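Local structure of probable sugar kinase (Clostridium perfringens, 3KZH) at residues Pro7-Phe12 against Tyr139-Ser144; Lys160-Leu165 against Asp182-Lys187; Gly56-Phe61 against Gly82-Asp87. The protein probably phosphorylates a carbohydrate, as a putative sugar kinase of the pfkB (ribokinase-like) family. All coordinates share one frame; numbering follows the deposited sequence.

How the contacts relate
The three contacts are strand pairings in one large sheet, and contact 1 lies between the other two. Strand 9-12 of contact 1 bonds on its other side to strand 59-62 of contact 3, with Asn60 N 2.8 Å from Leu9 O; strand 139-143 passes the sheet on to contact 2, with Ile164 N 2.8 Å from Thr140 O. Centres of contacts 1 and 2 lie about 9 Å apart, and those of 1 and 3 about 10 Å. Contacts 2 and 3 do not touch, their centres being about 19 Å apart. Contact 2 carries the glucose-bearing Lys187, whereas in contact 1 the side chain of Val141 stays about 10 Å from the sugar.

Contact 1 of 3, residues Pro7-Phe12 against Tyr139-Ser144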
loop_
_atom_site.group_PDB
_atom_site.type_symbol
_atom_site.label_atom_id
_atom_site.label_comp_id
_atom_site.label_asym_id
_atom_site.label_seq_id
_atom_site.Cartn_x
_atom_site.Cartn_y
_atom_site.Cartn_z
ATOM N N PRO A 7 -24.357 5.358 21.864
ATOM C CA PRO A 7 -23.117 5.892 22.444
ATOM C C PRO A 7 -21.834 5.321 21.823
ATOM O O PRO A 7 -21.785 4.154 21.427
ATOM C CB PRO A 7 -23.248 5.529 23.932
ATOM C CG PRO A 7 -24.207 4.397 23.957
ATOM C CD PRO A 7 -25.217 4.846 22.949
ATOM N N TYR A 8 -20.824 6.176 21.712
ATOM C CA TYR A 8 -19.550 5.802 21.116
ATOM C C TYR A 8 -18.344 6.220 21.945
ATOM O O TYR A 8 -18.436 7.114 22.795
ATOM C CB TYR A 8 -19.428 6.411 19.702
ATOM C CG TYR A 8 -19.402 7.935 19.660
ATOM C CD1 TYR A 8 -18.176 8.640 19.644
ATOM C CD2 TYR A 8 -20.600 8.685 19.655
ATOM C CE1 TYR A 8 -18.143 10.048 19.624
ATOM C CE2 TYR A 8 -20.575 10.098 19.639
ATOM C CZ TYR A 8 -19.345 10.760 19.626
ATOM O OH TYR A 8 -19.316 12.124 19.646
ATOM N N LEU A 9 -17.200 5.636 21.593
ATOM C CA LEU A 9 -15.919 5.945 22.217
ATOM C C LEU A 9 -15.073 6.603 21.151
ATOM O O LEU A 9 -14.979 6.099 20.031
ATOM C CB LEU A 9 -15.192 4.677 22.696
ATOM C CG LEU A 9 -14.256 4.835 23.911
ATOM C CD1 LEU A 9 -14.154 3.511 24.582
ATOM C CD2 LEU A 9 -12.883 5.418 23.638
ATOM N N LEU A 10 -14.422 7.696 21.533
ATOM C CA LEU A 10 -13.558 8.411 20.626
ATOM C C LEU A 10 -12.098 8.131 20.910
ATOM O O LEU A 10 -11.669 8.122 22.063
ATOM C CB LEU A 10 -13.838 9.916 20.667
ATOM C CG LEU A 10 -13.027 10.865 19.764
ATOM C CD1 LEU A 10 -13.218 10.556 18.282
ATOM C CD2 LEU A 10 -13.435 12.288 20.063
ATOM N N VAL A 11 -11.362 7.829 19.843
ATOM C CA VAL A 11 -9.929 7.593 19.916
ATOM C C VAL A 11 -9.367 8.686 19.015
ATOM O O VAL A 11 -9.829 8.854 17.887
ATOM C CB VAL A 11 -9.525 6.164 19.401
ATOM C CG1 VAL A 11 -8.013 5.952 19.514
ATOM C CG2 VAL A 11 -10.255 5.073 20.182
ATOM N N PHE A 12 -8.433 9.469 19.547
ATOM C CA PHE A 12 -7.810 10.569 18.806
ATOM C C PHE A 12 -6.292 10.353 18.756
ATOM O O PHE A 12 -5.645 10.354 19.793
ATOM C CB PHE A 12 -8.171 11.912 19.494
ATOM C CG PHE A 12 -7.652 13.147 18.788
ATOM C CD1 PHE A 12 -8.395 13.739 17.752
ATOM C CD2 PHE A 12 -6.441 13.753 19.189
ATOM C CE1 PHE A 12 -7.946 14.937 17.104
ATOM C CE2 PHE A 12 -5.973 14.942 18.562
ATOM C CZ PHE A 12 -6.735 15.535 17.514
ATOM N N TYR A 139 -16.143 8.391 26.337
ATOM C CA TYR A 139 -14.737 8.342 26.735
ATOM C C TYR A 139 -13.895 8.748 25.530
ATOM O O TYR A 139 -14.340 8.610 24.384
ATOM C CB TYR A 139 -14.324 6.952 27.286
ATOM C CG TYR A 139 -15.004 6.549 28.591
ATOM C CD1 TYR A 139 -14.427 6.823 29.832
ATOM C CD2 TYR A 139 -16.277 5.969 28.586
ATOM C CE1 TYR A 139 -15.131 6.531 31.044
ATOM C CE2 TYR A 139 -16.981 5.681 29.754
ATOM C CZ TYR A 139 -16.409 5.962 30.979
ATOM O OH TYR A 139 -17.125 5.687 32.121
ATOM N N THR A 140 -12.736 9.354 25.790
ATOM C CA THR A 140 -11.840 9.775 24.716
ATOM C C THR A 140 -10.390 9.373 25.014
ATOM O O THR A 140 -9.795 9.813 25.996
ATOM C CB THR A 140 -11.984 11.301 24.366
ATOM O OG1 THR A 140 -13.318 11.568 23.920
ATOM C CG2 THR A 140 -11.031 11.710 23.243
ATOM N N VAL A 141 -9.844 8.516 24.150
ATOM C CA VAL A 141 -8.483 7.993 24.287
ATOM C C VAL A 141 -7.466 8.890 23.598
ATOM O O VAL A 141 -7.663 9.351 22.470
ATOM C CB VAL A 141 -8.375 6.532 23.723
ATOM C CG1 VAL A 141 -6.929 6.010 23.757
ATOM C CG2 VAL A 141 -9.280 5.598 24.506
ATOM N N LEU A 142 -6.379 9.137 24.315
ATOM C CA LEU A 142 -5.272 9.948 23.839
ATOM C C LEU A 142 -3.993 9.263 24.272
ATOM O O LEU A 142 -3.986 8.483 25.222
ATOM C CB LEU A 142 -5.286 11.355 24.482
ATOM C CG LEU A 142 -6.371 12.421 24.272
ATOM C CD1 LEU A 142 -6.038 13.667 25.058
ATOM C CD2 LEU A 142 -6.510 12.756 22.817
ATOM N N ASP A 143 -2.922 9.539 23.540
ATOM C CA ASP A 143 -1.599 9.050 23.886
ATOM C C ASP A 143 -0.785 10.305 24.214
ATOM O O ASP A 143 -1.322 11.406 24.119
ATOM C CB ASP A 143 -0.981 8.174 22.771
ATOM C CG ASP A 143 -0.725 8.907 21.446
ATOM O OD1 ASP A 143 -0.911 10.137 21.314
ATOM O OD2 ASP A 143 -0.315 8.197 20.507
ATOM N N SER A 144 0.500 10.151 24.524
ATOM C CA SER A 144 1.350 11.284 24.888
ATOM C C SER A 144 2.209 11.915 23.774
ATOM O O SER A 144 3.259 12.505 24.056
ATOM C CB SER A 144 2.219 10.868 26.066
ATOM O OG SER A 144 2.949 9.716 25.711
HETATM O O HOH W 1 -3.633 11.121 21.045
#
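Leu10 and Val11 pair with Thr140 and Val141 at the centre of two parallel strands whose axes diverge by 17°. The backbone ladder is closest here: Val141 N donates to Leu10 O at 2.8 Å, while Leu10 N reaches Tyr139 O and Phe12 N reaches Val141 O. Leu10 O also receives the CA-H of Thr140, with CA 3.1 Å away, so that two donors from neighbouring residues converge on one carbonyl.

Side chains fill both faces of this central part. On one, CD2 of Leu9 crosses to CG2 of Val141 at 3.7 Å and also lies against the carbonyl oxygen of Tyr139; helix 44-54 covers this face through Met52 and Ile48. On the other, Leu10 and Thr140 lie side by side and point the same way, with Leu10 CB 3.7 Å from Thr140 OG1. The threonine hydroxyl, set anti to its carbonyl carbon (chi1 -61°), is bonded onward to Thr161 OG1, just before strand 162-166.

Both ends are looser. At the start the strands part, and Tyr8 O lies 4.4 Å from Tyr139 N; the side chain of the partly exposed Tyr8 is hydrogen-bonded through OH to Ile133 O. At the far end the CA atoms of Phe12 and Leu142 stand 5.7 Å apart. There CD2 of Leu142 still touches both CB and the ring atom CD2 of Phe12, the latter at 3.8 Å, but a water lies between the two backbones and accepts from Asp143 N at 3.0 Å. The chemistry is therefore that of a central ladder of direct backbone bonds between mostly aliphatic side chains, with a water taking over at the Phe12-Asp143 end alone.

Contact 2 of 3, residues Lys160-Leu165 against Asp182-Lys187; sequences KTNFIL and DFHTIK. With BGC (beta-D-glucopyranose), chain C.
The ring of Phe183 packs against Phe163 CB and, with one face, against Leu165. Phe183 CB lies 4.0 Å from Phe163 O, and CG, set anti to the carbonyl carbon (chi1 -77°), comes near CB of Leu165. CD1 then presses on Phe163 CB at 3.4 Å, and CE1 touches that atom too while lying 3.7 Å from Leu165 CB. CZ reaches CD1 of Leu165 and CE2 its CD2, so Leu165 spans the ring, its CB forming a CH-pi contact over one face, 3.8 Å from the centroid. Met150 of helix 147-157 packs against both Phe183 and Leu165.

The backbones pair in parallel, with one irregularity. Phe163 O accepts from two successive amides, His184 N in the carbonyl plane on a lone pair and Thr185 N nearly along the C=O axis; His184 is thereby passed over in the register, and Ile164 pairs with Thr185. Leu165 N to Thr185 O, 2.9 Å, continues the ladder. His184 CD2 lies 3.5 Å from Asn162 CG, the ring and amide planes 37° apart. The imidazole ND1 shares a hydrogen bond with Thr185 OG1, which is also bonded to Tyr267 OH.

Beyond the last bond, Lys187 N to Leu165 O, the lysine side chain leaves the strands and bends until NZ is covalently joined to C6 of the glucose, 1.4 Å away. The sugar is also held by Asp166, Val168 and Glu192. The pairing closes the beta-alpha-beta unit of strand 162-166, helix 170-174 and strand 185-186, its strand ends leading into the glucose pocket of this ribokinase-like fold.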
loop_
_atom_site.group_PDB
_atom_site.type_symbol
_atom_site.label_atom_id
_atom_site.label_comp_id
_atom_site.label_asym_id
_atom_site.label_seq_id
_atom_site.Cartn_x
_atom_site.Cartn_y
_atom_site.Cartn_z
ATOM N N LYS A 160 -16.808 17.515 29.689
ATOM C CA LYS A 160 -17.735 17.091 28.636
ATOM C C LYS A 160 -17.528 15.626 28.222
ATOM O O LYS A 160 -18.477 14.951 27.817
ATOM C CB LYS A 160 -17.603 18.027 27.425
ATOM C CG LYS A 160 -18.210 19.433 27.611
ATOM C CD LYS A 160 -17.163 20.563 27.535
ATOM C CE LYS A 160 -16.472 20.815 28.886
ATOM N NZ LYS A 160 -15.274 21.705 28.859
ATOM N N THR A 161 -16.279 15.165 28.297
ATOM C CA THR A 161 -15.904 13.784 27.979
ATOM C C THR A 161 -14.845 13.269 28.961
ATOM O O THR A 161 -14.084 14.048 29.539
ATOM C CB THR A 161 -15.409 13.608 26.506
ATOM O OG1 THR A 161 -15.093 12.225 26.255
ATOM C CG2 THR A 161 -14.202 14.471 26.208
ATOM N N ASN A 162 -14.801 11.952 29.127
ATOM C CA ASN A 162 -13.865 11.304 30.030
ATOM C C ASN A 162 -12.604 10.793 29.320
ATOM O O ASN A 162 -12.620 9.768 28.640
ATOM C CB ASN A 162 -14.575 10.164 30.749
ATOM C CG ASN A 162 -15.598 10.633 31.769
ATOM O OD1 ASN A 162 -16.624 9.979 31.962
ATOM N ND2 ASN A 162 -15.292 11.715 32.480
ATOM N N PHE A 163 -11.502 11.496 29.528
ATOM C CA PHE A 163 -10.229 11.167 28.895
ATOM C C PHE A 163 -9.446 9.969 29.445
ATOM O O PHE A 163 -9.391 9.754 30.652
ATOM C CB PHE A 163 -9.344 12.404 28.874
ATOM C CG PHE A 163 -9.766 13.442 27.897
ATOM C CD1 PHE A 163 -9.364 13.360 26.562
ATOM C CD2 PHE A 163 -10.532 14.545 28.315
ATOM C CE1 PHE A 163 -9.710 14.375 25.631
ATOM C CE2 PHE A 163 -10.887 15.564 27.406
ATOM C CZ PHE A 163 -10.475 15.479 26.057
ATOM N N ILE A 164 -8.864 9.187 28.532
ATOM C CA ILE A 164 -8.069 8.000 28.873
ATOM C C ILE A 164 -6.636 8.139 28.316
ATOM O O ILE A 164 -6.449 8.311 27.112
ATOM C CB ILE A 164 -8.729 6.667 28.340
ATOM C CG1 ILE A 164 -10.191 6.539 28.814
ATOM C CG2 ILE A 164 -7.919 5.442 28.800
ATOM C CD1 ILE A 164 -10.965 5.383 28.228
ATOM N N LEU A 165 -5.638 8.024 29.195
ATOM C CA LEU A 165 -4.234 8.130 28.802
ATOM C C LEU A 165 -3.440 6.826 28.675
ATOM O O LEU A 165 -3.436 5.997 29.583
ATOM C CB LEU A 165 -3.470 9.076 29.755
ATOM C CG LEU A 165 -1.965 9.378 29.573
ATOM C CD1 LEU A 165 -1.676 10.046 28.235
ATOM C CD2 LEU A 165 -1.431 10.225 30.716
ATOM N N ASP A 182 -6.202 15.954 34.811
ATOM C CA ASP A 182 -7.463 16.129 34.091
ATOM C C ASP A 182 -8.038 14.877 33.438
ATOM O O ASP A 182 -9.156 14.893 32.920
ATOM C CB ASP A 182 -7.343 17.267 33.075
ATOM C CG ASP A 182 -7.169 18.626 33.737
ATOM O OD1 ASP A 182 -7.856 18.891 34.756
ATOM O OD2 ASP A 182 -6.341 19.421 33.227
ATOM N N PHE A 183 -7.280 13.790 33.509
ATOM C CA PHE A 183 -7.689 12.509 32.958
ATOM C C PHE A 183 -8.559 11.729 33.934
ATOM O O PHE A 183 -8.384 11.814 35.155
ATOM C CB PHE A 183 -6.463 11.666 32.591
ATOM C CG PHE A 183 -5.796 12.077 31.315
ATOM C CD1 PHE A 183 -6.256 11.589 30.084
ATOM C CD2 PHE A 183 -4.698 12.945 31.326
ATOM C CE1 PHE A 183 -5.634 11.962 28.859
ATOM C CE2 PHE A 183 -4.063 13.326 30.121
ATOM C CZ PHE A 183 -4.535 12.830 28.884
ATOM N N HIS A 184 -9.529 11.011 33.372
ATOM C CA HIS A 184 -10.446 10.155 34.122
ATOM C C HIS A 184 -9.729 8.816 34.385
ATOM O O HIS A 184 -9.940 8.173 35.408
ATOM C CB HIS A 184 -11.728 9.955 33.290
ATOM C CG HIS A 184 -12.633 8.854 33.769
ATOM N ND1 HIS A 184 -12.300 7.517 33.666
ATOM C CD2 HIS A 184 -13.873 8.891 34.304
ATOM C CE1 HIS A 184 -13.298 6.784 34.118
ATOM N NE2 HIS A 184 -14.265 7.590 34.509
ATOM N N THR A 185 -8.896 8.404 33.439
ATOM C CA THR A 185 -8.173 7.151 33.552
ATOM C C THR A 185 -6.787 7.290 32.983
ATOM O O THR A 185 -6.588 7.942 31.961
ATOM C CB THR A 185 -8.921 5.995 32.788
ATOM O OG1 THR A 185 -10.165 5.722 33.439
ATOM C CG2 THR A 185 -8.100 4.690 32.733
ATOM N N ILE A 186 -5.819 6.756 33.716
ATOM C CA ILE A 186 -4.447 6.710 33.224
ATOM C C ILE A 186 -4.092 5.215 33.223
ATOM O O ILE A 186 -4.605 4.441 34.027
ATOM C CB ILE A 186 -3.432 7.584 34.052
ATOM C CG1 ILE A 186 -3.401 7.199 35.531
ATOM C CG2 ILE A 186 -3.734 9.074 33.860
ATOM C CD1 ILE A 186 -2.121 7.588 36.211
ATOM N N LYS A 187 -3.230 4.803 32.288
ATOM C CA LYS A 187 -2.840 3.419 32.166
ATOM C C LYS A 187 -1.282 3.299 31.958
ATOM O O LYS A 187 -0.797 3.019 30.826
ATOM C CB LYS A 187 -3.608 2.712 31.042
ATOM C CG LYS A 187 -3.804 1.181 31.301
ATOM C CD LYS A 187 -2.659 0.336 30.871
ATOM C CE LYS A 187 -2.308 0.488 29.408
ATOM N NZ LYS A 187 -0.907 0.583 29.180
HETATM C C2 BGC C . 3.604 0.906 27.212
HETATM C C3 BGC C . 3.376 -0.637 27.182
HETATM C C4 BGC C . 2.440 -0.903 28.435
HETATM C C5 BGC C . 1.077 -0.092 28.362
HETATM C C6 BGC C . 0.168 -0.273 29.510
HETATM C C1 BGC C . 2.249 1.594 27.069
HETATM O O1 BGC C . 2.426 2.824 27.063
HETATM O O2 BGC C . 4.329 1.225 26.222
HETATM O O3 BGC C . 4.549 -1.120 27.374
HETATM O O4 BGC C . 2.218 -2.199 28.502
HETATM O O5 BGC C . 1.353 1.283 28.230
HETATM O O HOH W 2 -11.345 13.847 31.476
#

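Contact 3 of 3, residues Gly56-Phe61 against Gly82-Asp87; sequences GVNTNF and GYHMDD
Phe61 and His84 give up the most surface where strand 59-62 meets the short, weakly bonded strand 83-84, and Thr59 follows. The two strands run parallel, joined through helix 69-81 in a beta-alpha-beta arrangement at the margin of the large sheet of the ribokinase-like fold; within this chain strand 83-84 is its outermost member.

Phe61 lies on the buried side. Its CG stands anti to the backbone N (chi1 -178°), and the side chain runs beside those of Tyr83 and Met85, all pointing the same way. One rim atom carries both contacts: CD2 meets the edge of the Tyr83 ring at CD1, 3.7 Å, and CG of Met85 at 3.8 Å. Met85, a selenomethionine, bends at its end so that CE also touches CD2 and CE2. Its SE lies obliquely to the Phe61 ring, 5.3 Å from the centroid, a Met-aromatic contact. Helix 44-54 adds Arg46 and Ala49 against Phe61, while helix 69-81 supplies Ile74 and Ser78 against Met85.

His84 turns the other way and is exposed. Its backbone holds the pairing from both ends, N donating to Thr59 O at 3.1 Å and O accepting from Phe61 N at 2.8 Å, the latter donor standing above the carbonyl plane. The imidazole also approaches Thr59 O obliquely, with CD2 3.3 Å away, and a water in the ring plane connects NE2 with Asn58 OD1. Thr59 CB lies 4.3 Å from Tyr83 CB on the buried side. The threonine OG1 donates to Val57 O.

From within strand 59-62, Asn60 reaches Asp87 beyond strand 83-84: Asn60 ND2 donates to Asp87 OD2 at 3.1 Å, almost straight at 168°, with the amide and carboxylate planes 11° apart.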
loop_
_atom_site.group_PDB
_atom_site.type_symbol
_atom_site.label_atom_id
_atom_site.label_comp_id
_atom_site.label_asym_id
_atom_site.label_seq_id
_atom_site.Cartn_x
_atom_site.Cartn_y
_atom_site.Cartn_z
ATOM N N GLY A 56 -16.478 -5.271 19.308
ATOM C CA GLY A 56 -17.811 -4.700 19.239
ATOM C C GLY A 56 -18.090 -3.308 19.762
ATOM O O GLY A 56 -19.252 -2.917 19.799
ATOM N N VAL A 57 -17.065 -2.557 20.157
ATOM C CA VAL A 57 -17.275 -1.191 20.651
ATOM C C VAL A 57 -17.532 -0.287 19.451
ATOM O O VAL A 57 -16.880 -0.424 18.420
ATOM C CB VAL A 57 -16.034 -0.618 21.430
ATOM C CG1 VAL A 57 -16.352 0.725 22.082
ATOM C CG2 VAL A 57 -15.541 -1.599 22.459
ATOM N N ASN A 58 -18.526 0.589 19.591
ATOM C CA ASN A 58 -18.896 1.575 18.573
ATOM C C ASN A 58 -17.779 2.593 18.765
ATOM O O ASN A 58 -17.704 3.282 19.789
ATOM C CB ASN A 58 -20.283 2.151 18.887
ATOM C CG ASN A 58 -20.780 3.128 17.834
ATOM O OD1 ASN A 58 -20.395 3.068 16.664
ATOM N ND2 ASN A 58 -21.658 4.037 18.252
ATOM N N THR A 59 -16.845 2.549 17.822
ATOM C CA THR A 59 -15.640 3.349 17.859
ATOM C C THR A 59 -15.565 4.450 16.829
ATOM O O THR A 59 -15.825 4.241 15.653
ATOM C CB THR A 59 -14.393 2.411 17.675
ATOM O OG1 THR A 59 -14.524 1.270 18.538
ATOM C CG2 THR A 59 -13.067 3.140 17.983
ATOM N N ASN A 60 -15.183 5.628 17.299
ATOM C CA ASN A 60 -14.972 6.773 16.433
ATOM C C ASN A 60 -13.467 7.022 16.517
ATOM O O ASN A 60 -12.918 7.301 17.582
ATOM C CB ASN A 60 -15.778 7.999 16.892
ATOM C CG ASN A 60 -15.716 9.152 15.896
ATOM O OD1 ASN A 60 -14.636 9.525 15.434
ATOM N ND2 ASN A 60 -16.868 9.735 15.579
ATOM N N PHE A 61 -12.800 6.832 15.389
ATOM C CA PHE A 61 -11.364 7.050 15.302
ATOM C C PHE A 61 -11.053 8.292 14.473
ATOM O O PHE A 61 -11.136 8.269 13.250
ATOM C CB PHE A 61 -10.629 5.811 14.742
ATOM C CG PHE A 61 -9.117 5.970 14.669
ATOM C CD1 PHE A 61 -8.403 6.653 15.682
ATOM C CD2 PHE A 61 -8.404 5.463 13.575
ATOM C CE1 PHE A 61 -7.012 6.836 15.606
ATOM C CE2 PHE A 61 -7.014 5.638 13.484
ATOM C CZ PHE A 61 -6.311 6.324 14.497
ATOM N N GLY A 82 -14.497 -1.907 11.215
ATOM C CA GLY A 82 -15.585 -1.204 11.868
ATOM C C GLY A 82 -15.245 -0.019 12.738
ATOM O O GLY A 82 -16.066 0.353 13.576
ATOM N N TYR A 83 -14.032 0.520 12.612
ATOM C CA TYR A 83 -13.661 1.711 13.377
ATOM C C TYR A 83 -13.864 2.898 12.433
ATOM O O TYR A 83 -13.213 3.012 11.393
ATOM C CB TYR A 83 -12.255 1.618 14.027
ATOM C CG TYR A 83 -11.060 1.293 13.145
ATOM C CD1 TYR A 83 -10.158 2.300 12.764
ATOM C CD2 TYR A 83 -10.791 -0.028 12.729
ATOM C CE1 TYR A 83 -9.009 2.012 11.985
ATOM C CE2 TYR A 83 -9.631 -0.334 11.944
ATOM C CZ TYR A 83 -8.753 0.704 11.575
ATOM O OH TYR A 83 -7.678 0.455 10.746
ATOM N N HIS A 84 -14.882 3.694 12.757
ATOM C CA HIS A 84 -15.316 4.852 11.968
ATOM C C HIS A 84 -14.371 6.043 11.979
ATOM O O HIS A 84 -14.193 6.723 12.985
ATOM C CB HIS A 84 -16.729 5.231 12.397
ATOM C CG HIS A 84 -17.654 4.053 12.475
ATOM N ND1 HIS A 84 -18.062 3.353 11.355
ATOM C CD2 HIS A 84 -18.182 3.402 13.537
ATOM C CE1 HIS A 84 -18.797 2.321 11.730
ATOM N NE2 HIS A 84 -18.887 2.327 13.046
HETATM N N MSE A 85 -13.799 6.300 10.811
HETATM C CA MSE A 85 -12.826 7.367 10.622
HETATM C C MSE A 85 -13.352 8.594 9.886
HETATM O O MSE A 85 -12.562 9.444 9.468
HETATM C CB MSE A 85 -11.597 6.809 9.889
HETATM C CG MSE A 85 -10.818 5.761 10.641
HETATM SE SE MSE A 85 -9.276 5.259 9.607
HETATM C CE MSE A 85 -8.193 6.799 9.991
ATOM N N ASP A 86 -14.677 8.699 9.780
ATOM C CA ASP A 86 -15.387 9.783 9.082
ATOM C C ASP A 86 -14.965 11.204 9.444
ATOM O O ASP A 86 -14.788 12.048 8.565
ATOM C CB ASP A 86 -16.899 9.647 9.320
ATOM C CG ASP A 86 -17.457 8.308 8.851
ATOM O OD1 ASP A 86 -17.017 7.239 9.347
ATOM O OD2 ASP A 86 -18.354 8.330 7.986
ATOM N N ASP A 87 -14.719 11.427 10.728
ATOM C CA ASP A 87 -14.338 12.738 11.235
ATOM C C ASP A 87 -12.847 13.059 11.252
ATOM O O ASP A 87 -12.439 14.051 11.862
ATOM C CB ASP A 87 -14.953 12.948 12.628
ATOM C CG ASP A 87 -16.459 12.783 12.628
ATOM O OD1 ASP A 87 -17.139 13.585 11.964
ATOM O OD2 ASP A 87 -16.963 11.837 13.271
HETATM O O HOH W 3 -19.773 0.649 15.009
HETATM O O HOH W 4 -17.293 0.686 15.659
HETATM O O HOH W 5 -13.707 9.980 12.859
#